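Local atomic coordinates of lactate dehydrogenase (Eimeria maxima, PDB entry 6CT6), a protein that probably catalyses the NADH-dependent reduction of pyruvate to lactate and its reversal, and binds NADH together with the substrate analogue oxamate. Residues 151-156 and 251-256; 258-263 and 292-297. All coordinates share one frame; numbering follows the deposited sequence.

Contact 1 (151-156 and 251-256); sequences MICGMA and ILMAES. With NAI (1,4-dihydronicotinamide adenine dinucleotide), chain D.
Beside the nicotinamide end of the NADH site, Met155 touches Met253, joining the last parallel strand of the Rossmann sheet, 152-155, to helix 244-259 packed against it. Strand and helix run nearly antiparallel, at 151°, with the axes of strand 152-155 and helical segment 251-256 10.0 Å apart, a usual spacing for a helix laid on a sheet. One side chain bridges most of that gap. Met253 leaves the helix with CG anti to its carbonyl carbon (chi1 -64°), continues extended, and bends only at its last torsion, which places sulfur and terminal methyl against different residues of the strand. Met253 SD lies against the flank of Met155, 3.6 Å from Met155 CG, and the two side chains cross at about a right angle. Met253 CE turns toward Cys153 and meets Cys153 SG at 3.5 Å, touching the carbonyl O of Gly154 more loosely at 4.2 Å. The contact is therefore sulfur-rich and apolar, and all the residues that touch are buried. Phe265 and Ser267 of the neighbouring strand 263-272 also pack on Met253.

Met155 faces two ways. Its CB and CG serve the helix, but the side chain bends at chi2 and chi3, carrying Met155 CE away from the helix to 3.6 Å from N7N of the nicotinamide amide, beside the carboxamide carbon C7N. The backbone takes part through Ala156, at the N-cap position of helix 157-172, which places its CA 3.8 Å from N7N of the cofactor. The arrangement is characteristic of the lactate/malate dehydrogenase fold, in which the carboxyl end of a Rossmann strand borders the nicotinamide while a helix of the C-terminal domain packs against the same strand.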
ATOM      1  N   MET B 151      25.085  -2.576  12.194  1.00 30.79           N
ATOM      2  CA  MET B 151      23.676  -2.537  12.567  1.00 28.40           C
ATOM      3  C   MET B 151      22.923  -1.400  11.885  1.00 30.82           C
ATOM      4  O   MET B 151      21.833  -1.031  12.335  1.00 32.18           O
ATOM      5  CB  MET B 151      23.526  -2.422  14.084  1.00 28.10           C
ATOM      6  CG  MET B 151      23.940  -3.666  14.849  1.00 35.43           C
ATOM      7  SD  MET B 151      22.934  -5.124  14.487  1.00 32.85           S
ATOM      8  CE  MET B 151      21.447  -4.794  15.432  1.00 33.01           C
ATOM      9  N   ILE B 152      23.471  -0.838  10.811  1.00 29.60           N
ATOM     10  CA  ILE B 152      22.787   0.217  10.072  1.00 27.47           C
ATOM     11  C   ILE B 152      23.193   0.134   8.608  1.00 28.71           C
ATOM     12  O   ILE B 152      24.344  -0.163   8.282  1.00 31.48           O
ATOM     13  CB  ILE B 152      23.082   1.614  10.668  1.00 29.76           C
ATOM     14  CG1 ILE B 152      22.325   2.702   9.899  1.00 28.33           C
ATOM     15  CG2 ILE B 152      24.577   1.906  10.664  1.00 30.60           C
ATOM     16  CD1 ILE B 152      22.228   4.018  10.653  1.00 29.20           C
ATOM     17  N   CYS B 153      22.225   0.386   7.730  1.00 28.45           N
ATOM     18  CA  CYS B 153      22.459   0.412   6.295  1.00 25.99           C
ATOM     19  C   CYS B 153      21.396   1.287   5.650  1.00 26.64           C
ATOM     20  O   CYS B 153      20.448   1.733   6.300  1.00 33.39           O
ATOM     21  CB  CYS B 153      22.431  -0.995   5.690  1.00 32.81           C
ATOM     22  SG  CYS B 153      20.828  -1.812   5.813  1.00 32.06           S
ATOM     23  N   GLY B 154      21.560   1.521   4.357  1.00 28.44           N
ATOM     24  CA  GLY B 154      20.591   2.269   3.574  1.00 32.19           C
ATOM     25  C   GLY B 154      19.968   1.381   2.515  1.00 30.71           C
ATOM     26  O   GLY B 154      20.655   0.561   1.901  1.00 28.89           O
ATOM     27  N   MET B 155      18.663   1.540   2.316  1.00 26.64           N
ATOM     28  CA  MET B 155      17.953   0.855   1.244  1.00 29.00           C
ATOM     29  C   MET B 155      18.079   1.680  -0.028  1.00 26.65           C
ATOM     30  O   MET B 155      17.649   2.838  -0.068  1.00 29.29           O
ATOM     31  CB  MET B 155      16.478   0.653   1.601  1.00 32.01           C
ATOM     32  CG  MET B 155      15.689  -0.234   0.617  1.00 24.25           C
ATOM     33  SD  MET B 155      15.450   0.426  -1.051  1.00 28.20           S
ATOM     34  CE  MET B 155      14.425   1.868  -0.755  1.00 29.55           C
ATOM     35  N   ALA B 156      18.674   1.089  -1.060  1.00 28.48           N
ATOM     36  CA  ALA B 156      18.591   1.661  -2.396  1.00 29.50           C
ATOM     37  C   ALA B 156      18.853   0.602  -3.458  1.00 26.54           C
ATOM     38  O   ALA B 156      18.095   0.483  -4.426  1.00 29.05           O
ATOM     39  CB  ALA B 156      19.571   2.827  -2.546  1.00 30.48           C
ATOM     40  N   ILE B 251      11.292  -3.527   3.540  1.00 24.03           N
ATOM     41  CA  ILE B 251      10.672  -4.497   4.438  1.00 24.56           C
ATOM     42  C   ILE B 251      11.321  -5.869   4.280  1.00 22.97           C
ATOM     43  O   ILE B 251      11.491  -6.605   5.259  1.00 23.57           O
ATOM     44  CB  ILE B 251       9.152  -4.542   4.198  1.00 23.55           C
ATOM     45  CG1 ILE B 251       8.468  -3.347   4.884  1.00 24.84           C
ATOM     46  CG2 ILE B 251       8.542  -5.854   4.688  1.00 24.68           C
ATOM     47  CD1 ILE B 251       8.457  -3.403   6.413  1.00 25.29           C
ATOM     48  N   LEU B 252      11.699  -6.238   3.056  1.00 23.00           N
ATOM     49  CA  LEU B 252      12.381  -7.516   2.864  1.00 26.99           C
ATOM     50  C   LEU B 252      13.726  -7.528   3.576  1.00 27.39           C
ATOM     51  O   LEU B 252      14.125  -8.554   4.138  1.00 25.10           O
ATOM     52  CB  LEU B 252      12.553  -7.816   1.371  1.00 23.71           C
ATOM     53  CG  LEU B 252      11.270  -8.114   0.585  1.00 27.03           C
ATOM     54  CD1 LEU B 252      11.587  -8.495  -0.856  1.00 29.72           C
ATOM     55  CD2 LEU B 252      10.448  -9.214   1.257  1.00 33.93           C
ATOM     56  N   MET B 253      14.431  -6.393   3.580  1.00 22.26           N
ATOM     57  CA  MET B 253      15.681  -6.302   4.327  1.00 25.17           C
ATOM     58  C   MET B 253      15.429  -6.484   5.819  1.00 25.71           C
ATOM     59  O   MET B 253      16.142  -7.236   6.496  1.00 24.96           O
ATOM     60  CB  MET B 253      16.358  -4.958   4.057  1.00 27.97           C
ATOM     61  CG  MET B 253      16.801  -4.760   2.613  1.00 29.88           C
ATOM     62  SD  MET B 253      17.194  -3.035   2.215  1.00 27.70           S
ATOM     63  CE  MET B 253      18.560  -2.726   3.333  1.00 29.18           C
ATOM     64  N   ALA B 254      14.402  -5.811   6.346  1.00 26.03           N
ATOM     65  CA  ALA B 254      14.060  -5.953   7.758  1.00 24.96           C
ATOM     66  C   ALA B 254      13.666  -7.386   8.085  1.00 24.89           C
ATOM     67  O   ALA B 254      13.994  -7.899   9.161  1.00 25.37           O
ATOM     68  CB  ALA B 254      12.925  -4.997   8.115  1.00 26.13           C
ATOM     69  N   GLU B 255      12.947  -8.042   7.173  1.00 24.04           N
ATOM     70  CA  GLU B 255      12.544  -9.426   7.398  1.00 27.79           C
ATOM     71  C   GLU B 255      13.759 -10.341   7.462  1.00 25.01           C
ATOM     72  O   GLU B 255      13.801 -11.277   8.266  1.00 25.98           O
ATOM     73  CB  GLU B 255      11.593  -9.873   6.289  1.00 26.82           C
ATOM     74  CG  GLU B 255      11.061 -11.283   6.444  1.00 34.17           C
ATOM     75  CD  GLU B 255      10.225 -11.715   5.259  1.00 34.97           C
ATOM     76  OE1 GLU B 255      10.709 -11.589   4.112  1.00 41.96           O
ATOM     77  OE2 GLU B 255       9.085 -12.169   5.470  1.00 39.06           O
ATOM     78  N   SER B 256      14.755 -10.082   6.615  1.00 26.34           N
ATOM     79  CA  SER B 256      15.971 -10.884   6.626  1.00 30.55           C
ATOM     80  C   SER B 256      16.686 -10.773   7.966  1.00 26.51           C
ATOM     81  O   SER B 256      17.220 -11.765   8.477  1.00 28.02           O
ATOM     82  CB  SER B 256      16.885 -10.450   5.477  1.00 26.71           C
ATOM     83  OG  SER B 256      17.890 -11.418   5.221  1.00 28.38           O
TER
HETATM   84  PA  NAI D 401       6.744  11.743   2.518  1.00 35.50           P
HETATM   85  O1A NAI D 401       6.859  13.251   2.518  1.00 34.73           O
HETATM   86  O2A NAI D 401       5.471  11.091   2.032  1.00 28.53           O
HETATM   87  O5B NAI D 401       7.014  11.247   4.023  1.00 30.36           O
HETATM   88  C5B NAI D 401       8.024  11.855   4.824  1.00 34.87           C
HETATM   89  C4B NAI D 401       7.475  11.990   6.233  1.00 34.25           C
HETATM   90  O4B NAI D 401       8.508  12.286   7.176  1.00 33.56           O
HETATM   91  C3B NAI D 401       6.452  13.116   6.343  1.00 36.27           C
HETATM   92  O3B NAI D 401       5.188  12.573   6.731  1.00 32.50           O
HETATM   93  C2B NAI D 401       7.006  14.045   7.407  1.00 35.73           C
HETATM   94  O2B NAI D 401       5.991  14.612   8.236  1.00 33.01           O
HETATM   95  C1B NAI D 401       7.898  13.091   8.179  1.00 35.94           C
HETATM   96  N9A NAI D 401       8.903  13.731   9.056  1.00 36.71           N
HETATM   97  C8A NAI D 401       9.521  14.924   8.932  1.00 34.17           C
HETATM   98  N7A NAI D 401      10.372  15.118   9.977  1.00 33.74           N
HETATM   99  C5A NAI D 401      10.290  14.041  10.780  1.00 33.76           C
HETATM  100  C6A NAI D 401      10.902  13.579  12.042  1.00 35.39           C
HETATM  101  N6A NAI D 401      11.811  14.333  12.693  1.00 35.70           N
HETATM  102  N1A NAI D 401      10.524  12.374  12.527  1.00 38.38           N
HETATM  103  C2A NAI D 401       9.621  11.597  11.898  1.00 34.30           C
HETATM  104  N3A NAI D 401       9.028  11.959  10.752  1.00 33.84           N
HETATM  105  C4A NAI D 401       9.319  13.139  10.164  1.00 35.43           C
HETATM  106  O3  NAI D 401       8.000  11.144   1.695  1.00 32.56           O
HETATM  107  PN  NAI D 401       8.131   9.625   1.155  1.00 31.39           P
HETATM  108  O1N NAI D 401       7.498   9.544  -0.214  1.00 31.63           O
HETATM  109  O2N NAI D 401       7.696   8.674   2.246  1.00 33.65           O
HETATM  110  O5D NAI D 401       9.727   9.515   0.963  1.00 32.65           O
HETATM  111  C5D NAI D 401      10.569   9.608   2.107  1.00 35.02           C
HETATM  112  C4D NAI D 401      12.042   9.657   1.725  1.00 38.08           C
HETATM  113  O4D NAI D 401      12.433   8.477   1.010  1.00 37.92           O
HETATM  114  C3D NAI D 401      12.341  10.840   0.816  1.00 36.94           C
HETATM  115  O3D NAI D 401      13.551  11.462   1.253  1.00 33.88           O
HETATM  116  C2D NAI D 401      12.522  10.216  -0.548  1.00 38.77           C
HETATM  117  O2D NAI D 401      13.356  10.985  -1.415  1.00 37.63           O
HETATM  118  C1D NAI D 401      13.150   8.888  -0.158  1.00 37.49           C
HETATM  119  N1N NAI D 401      13.155   7.837  -1.183  1.00 36.61           N
HETATM  120  C2N NAI D 401      14.223   7.038  -1.164  1.00 39.26           C
HETATM  121  C3N NAI D 401      14.383   5.992  -2.046  1.00 37.79           C
HETATM  122  C7N NAI D 401      15.634   5.172  -1.928  1.00 37.65           C
HETATM  123  O7N NAI D 401      16.322   5.284  -0.925  1.00 31.70           O
HETATM  124  N7N NAI D 401      15.981   4.356  -2.915  1.00 38.33           N
HETATM  125  C4N NAI D 401      13.341   5.688  -3.089  1.00 36.67           C
HETATM  126  C5N NAI D 401      12.223   6.625  -3.015  1.00 42.02           C
HETATM  127  C6N NAI D 401      12.168   7.648  -2.068  1.00 39.71           C

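Contact 2 (258-263 and 292-297); sequences LKDKKR and GIEQII
Glu294 and Lys262 meet across this contact in a salt bridge, reached by way of a corner in the chain. At Ile293 the chain turns, with the Ile293 side chain packed on Cys269, Cys286 and Ile288 of the sheet. Glu294 comes next and carries the contact. Extended beyond CG, it reaches across with its carboxylate to Lys262, in the loop that follows helix 244-259, and the two side chains cross at about a right angle. Lys262 NZ donates to Glu294 OE1 at 3.0 Å, on that oxygen's syn lone pair, and lies 3.3 Å from Glu294 OE2. The ammonium arrives there because the lysine is extended until a bend at chi4.

Lys262 NZ also donates to Asp260 OD1 at 2.8 Å, again on the syn side, so one lysine grips two acids. Asp260 OD1 and Glu294 OE2 come within 3.6 Å, their carboxylate planes 58° apart; the shared ammonium probably offsets that repulsion, as does Lys291, which bridges OE2 as well. Asp260 OD1 also accepts from the amide of Gly290. Gln295 follows, and with Glu294 it faces Ile287 in a classic beta bulge at the edge strand. Across the contact, Asp260 ends helix 244-259 in a Schellman motif: the whole is a surface salt-bridge network between the loop just past a Schellman-terminated helix and a bulged edge strand.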
ATOM      1  N   LEU B 258      15.122  -9.956  10.903  1.00 24.90           N
ATOM      2  CA  LEU B 258      14.262 -10.473  11.963  1.00 22.88           C
ATOM      3  C   LEU B 258      14.210 -11.995  11.972  1.00 25.09           C
ATOM      4  O   LEU B 258      14.059 -12.602  13.038  1.00 28.99           O
ATOM      5  CB  LEU B 258      12.849  -9.913  11.806  1.00 24.27           C
ATOM      6  CG  LEU B 258      12.650  -8.431  12.134  1.00 23.95           C
ATOM      7  CD1 LEU B 258      11.258  -7.981  11.713  1.00 24.55           C
ATOM      8  CD2 LEU B 258      12.872  -8.185  13.616  1.00 26.05           C
ATOM      9  N   LYS B 259      14.312 -12.631  10.805  1.00 26.72           N
ATOM     10  CA  LYS B 259      14.189 -14.079  10.694  1.00 28.72           C
ATOM     11  C   LYS B 259      15.514 -14.753  10.360  1.00 27.34           C
ATOM     12  O   LYS B 259      15.535 -15.960  10.100  1.00 26.69           O
ATOM     13  CB  LYS B 259      13.129 -14.432   9.647  1.00 28.42           C
ATOM     14  CG  LYS B 259      11.736 -13.891   9.976  1.00 32.60           C
ATOM     15  CD  LYS B 259      10.733 -14.168   8.862  1.00 36.71           C
ATOM     16  CE  LYS B 259      10.313 -15.631   8.824  1.00 49.91           C
ATOM     17  NZ  LYS B 259       9.480 -16.012  10.000  1.00 45.75           N
ATOM     18  N   ASP B 260      16.617 -14.004  10.370  1.00 27.67           N
ATOM     19  CA  ASP B 260      17.947 -14.546  10.105  1.00 27.69           C
ATOM     20  C   ASP B 260      17.971 -15.308   8.783  1.00 28.90           C
ATOM     21  O   ASP B 260      18.417 -16.456   8.704  1.00 26.91           O
ATOM     22  CB  ASP B 260      18.408 -15.438  11.257  1.00 31.31           C
ATOM     23  CG  ASP B 260      19.856 -15.870  11.112  1.00 38.24           C
ATOM     24  OD1 ASP B 260      20.675 -15.075  10.599  1.00 30.64           O
ATOM     25  OD2 ASP B 260      20.175 -17.009  11.510  1.00 34.52           O
ATOM     26  N   LYS B 261      17.483 -14.655   7.723  1.00 25.60           N
ATOM     27  CA  LYS B 261      17.406 -15.306   6.419  1.00 29.73           C
ATOM     28  C   LYS B 261      18.756 -15.344   5.713  1.00 31.20           C
ATOM     29  O   LYS B 261      19.000 -16.244   4.902  1.00 28.95           O
ATOM     30  CB  LYS B 261      16.386 -14.595   5.531  1.00 26.94           C
ATOM     31  CG  LYS B 261      14.932 -14.759   5.950  1.00 31.90           C
ATOM     32  CD  LYS B 261      14.015 -14.001   4.994  1.00 32.20           C
ATOM     33  CE  LYS B 261      12.848 -14.852   4.510  1.00 44.84           C
ATOM     34  NZ  LYS B 261      13.297 -16.036   3.728  1.00 39.16           N
ATOM     35  N   LYS B 262      19.636 -14.384   6.001  1.00 26.41           N
ATOM     36  CA  LYS B 262      20.929 -14.274   5.326  1.00 28.65           C
ATOM     37  C   LYS B 262      20.752 -14.112   3.817  1.00 26.65           C
ATOM     38  O   LYS B 262      21.521 -14.651   3.020  1.00 28.73           O
ATOM     39  CB  LYS B 262      21.822 -15.477   5.645  1.00 27.30           C
ATOM     40  CG  LYS B 262      21.948 -15.757   7.137  1.00 28.47           C
ATOM     41  CD  LYS B 262      22.945 -16.865   7.449  1.00 32.71           C
ATOM     42  CE  LYS B 262      22.883 -17.263   8.925  1.00 29.46           C
ATOM     43  NZ  LYS B 262      23.182 -16.127   9.849  1.00 32.17           N
ATOM     44  N   ARG B 263      19.730 -13.361   3.417  1.00 28.27           N
ATOM     45  CA  ARG B 263      19.578 -13.019   2.012  1.00 29.72           C
ATOM     46  C   ARG B 263      20.565 -11.923   1.626  1.00 25.41           C
ATOM     47  O   ARG B 263      21.057 -11.163   2.464  1.00 30.12           O
ATOM     48  CB  ARG B 263      18.154 -12.555   1.700  1.00 29.24           C
ATOM     49  CG  ARG B 263      17.203 -13.674   1.327  1.00 32.98           C
ATOM     50  CD  ARG B 263      15.860 -13.125   0.868  1.00 35.00           C
ATOM     51  NE  ARG B 263      15.960 -12.383  -0.386  1.00 33.55           N
ATOM     52  CZ  ARG B 263      14.913 -11.928  -1.070  1.00 33.35           C
ATOM     53  NH1 ARG B 263      13.683 -12.146  -0.625  1.00 35.99           N
ATOM     54  NH2 ARG B 263      15.094 -11.260  -2.199  1.00 34.04           N
ATOM     55  N   GLY B 292      22.832  -8.622  11.868  1.00 31.93           N
ATOM     56  CA  GLY B 292      22.951  -7.397  11.100  1.00 29.77           C
ATOM     57  C   GLY B 292      23.599  -7.602   9.748  1.00 29.87           C
ATOM     58  O   GLY B 292      23.317  -8.588   9.063  1.00 31.52           O
ATOM     59  N   ILE B 293      24.462  -6.671   9.345  1.00 30.32           N
ATOM     60  CA  ILE B 293      25.246  -6.815   8.119  1.00 29.06           C
ATOM     61  C   ILE B 293      26.316  -7.864   8.412  1.00 31.52           C
ATOM     62  O   ILE B 293      27.347  -7.560   9.012  1.00 32.17           O
ATOM     63  CB  ILE B 293      25.867  -5.491   7.666  1.00 27.79           C
ATOM     64  CG1 ILE B 293      24.838  -4.349   7.655  1.00 34.55           C
ATOM     65  CG2 ILE B 293      26.493  -5.644   6.285  1.00 29.44           C
ATOM     66  CD1 ILE B 293      23.658  -4.549   6.720  1.00 36.32           C
ATOM     67  N   GLU B 294      26.075  -9.105   7.996  1.00 29.15           N
ATOM     68  CA  GLU B 294      26.951 -10.206   8.381  1.00 33.97           C
ATOM     69  C   GLU B 294      28.135 -10.376   7.445  1.00 29.76           C
ATOM     70  O   GLU B 294      29.189 -10.857   7.877  1.00 37.11           O
ATOM     71  CB  GLU B 294      26.147 -11.508   8.449  1.00 33.89           C
ATOM     72  CG  GLU B 294      25.128 -11.503   9.572  1.00 36.11           C
ATOM     73  CD  GLU B 294      24.381 -12.811   9.704  1.00 38.13           C
ATOM     74  OE1 GLU B 294      24.586 -13.709   8.863  1.00 35.81           O
ATOM     75  OE2 GLU B 294      23.584 -12.939  10.658  1.00 34.70           O
ATOM     76  N   GLN B 295      27.989  -9.992   6.181  1.00 30.83           N
ATOM     77  CA  GLN B 295      29.073 -10.086   5.218  1.00 30.96           C
ATOM     78  C   GLN B 295      28.936  -8.964   4.208  1.00 34.45           C
ATOM     79  O   GLN B 295      27.829  -8.656   3.760  1.00 32.84           O
ATOM     80  CB  GLN B 295      29.071 -11.420   4.463  1.00 34.72           C
ATOM     81  CG  GLN B 295      29.130 -12.662   5.320  1.00 34.94           C
ATOM     82  CD  GLN B 295      29.158 -13.915   4.469  1.00 37.06           C
ATOM     83  OE1 GLN B 295      29.907 -13.998   3.496  1.00 35.02           O
ATOM     84  NE2 GLN B 295      28.320 -14.884   4.812  1.00 35.99           N
ATOM     85  N   ILE B 296      30.064  -8.362   3.854  1.00 29.79           N
ATOM     86  CA  ILE B 296      30.156  -7.465   2.713  1.00 32.57           C
ATOM     87  C   ILE B 296      30.937  -8.191   1.629  1.00 32.44           C
ATOM     88  O   ILE B 296      32.069  -8.632   1.859  1.00 34.05           O
ATOM     89  CB  ILE B 296      30.822  -6.130   3.092  1.00 31.30           C
ATOM     90  CG1 ILE B 296      29.931  -5.367   4.074  1.00 40.37           C
ATOM     91  CG2 ILE B 296      31.071  -5.284   1.846  1.00 36.90           C
ATOM     92  CD1 ILE B 296      30.648  -4.278   4.826  1.00 47.89           C
ATOM     93  N   ILE B 297      30.331  -8.323   0.458  1.00 31.89           N
ATOM     94  CA  ILE B 297      30.922  -9.062  -0.649  1.00 35.37           C
ATOM     95  C   ILE B 297      31.645  -8.080  -1.554  1.00 37.94           C
ATOM     96  O   ILE B 297      31.105  -7.021  -1.903  1.00 34.06           O
ATOM     97  CB  ILE B 297      29.849  -9.853  -1.420  1.00 34.94           C
ATOM     98  CG1 ILE B 297      29.228 -10.905  -0.494  1.00 38.51           C
ATOM     99  CG2 ILE B 297      30.455 -10.509  -2.656  1.00 36.41           C
ATOM    100  CD1 ILE B 297      27.979 -11.549  -1.042  1.00 48.32           C
TER

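Both contacts involve helix 244-259 or its end and the same mixed sheet, with contrasting chemistry, apolar in one and ionic in the other. Contact 1 is core: the sulfur and methyl of one methionine from the helix meet the strand beside the cofactor. Contact 2 is surface: charged groups just past the helix end gather around one ammonium at the outermost strand. Their centres lie about 9 Å apart, and Ser256 joins them, its carbonyl O probably accepting from the amide of Lys261 and its OG from that of Arg263, while Cys153 packs on Ile293. The pair illustrates how the chemistry changes from apolar in the core, along the helix, to ionic in the surface loop that follows it.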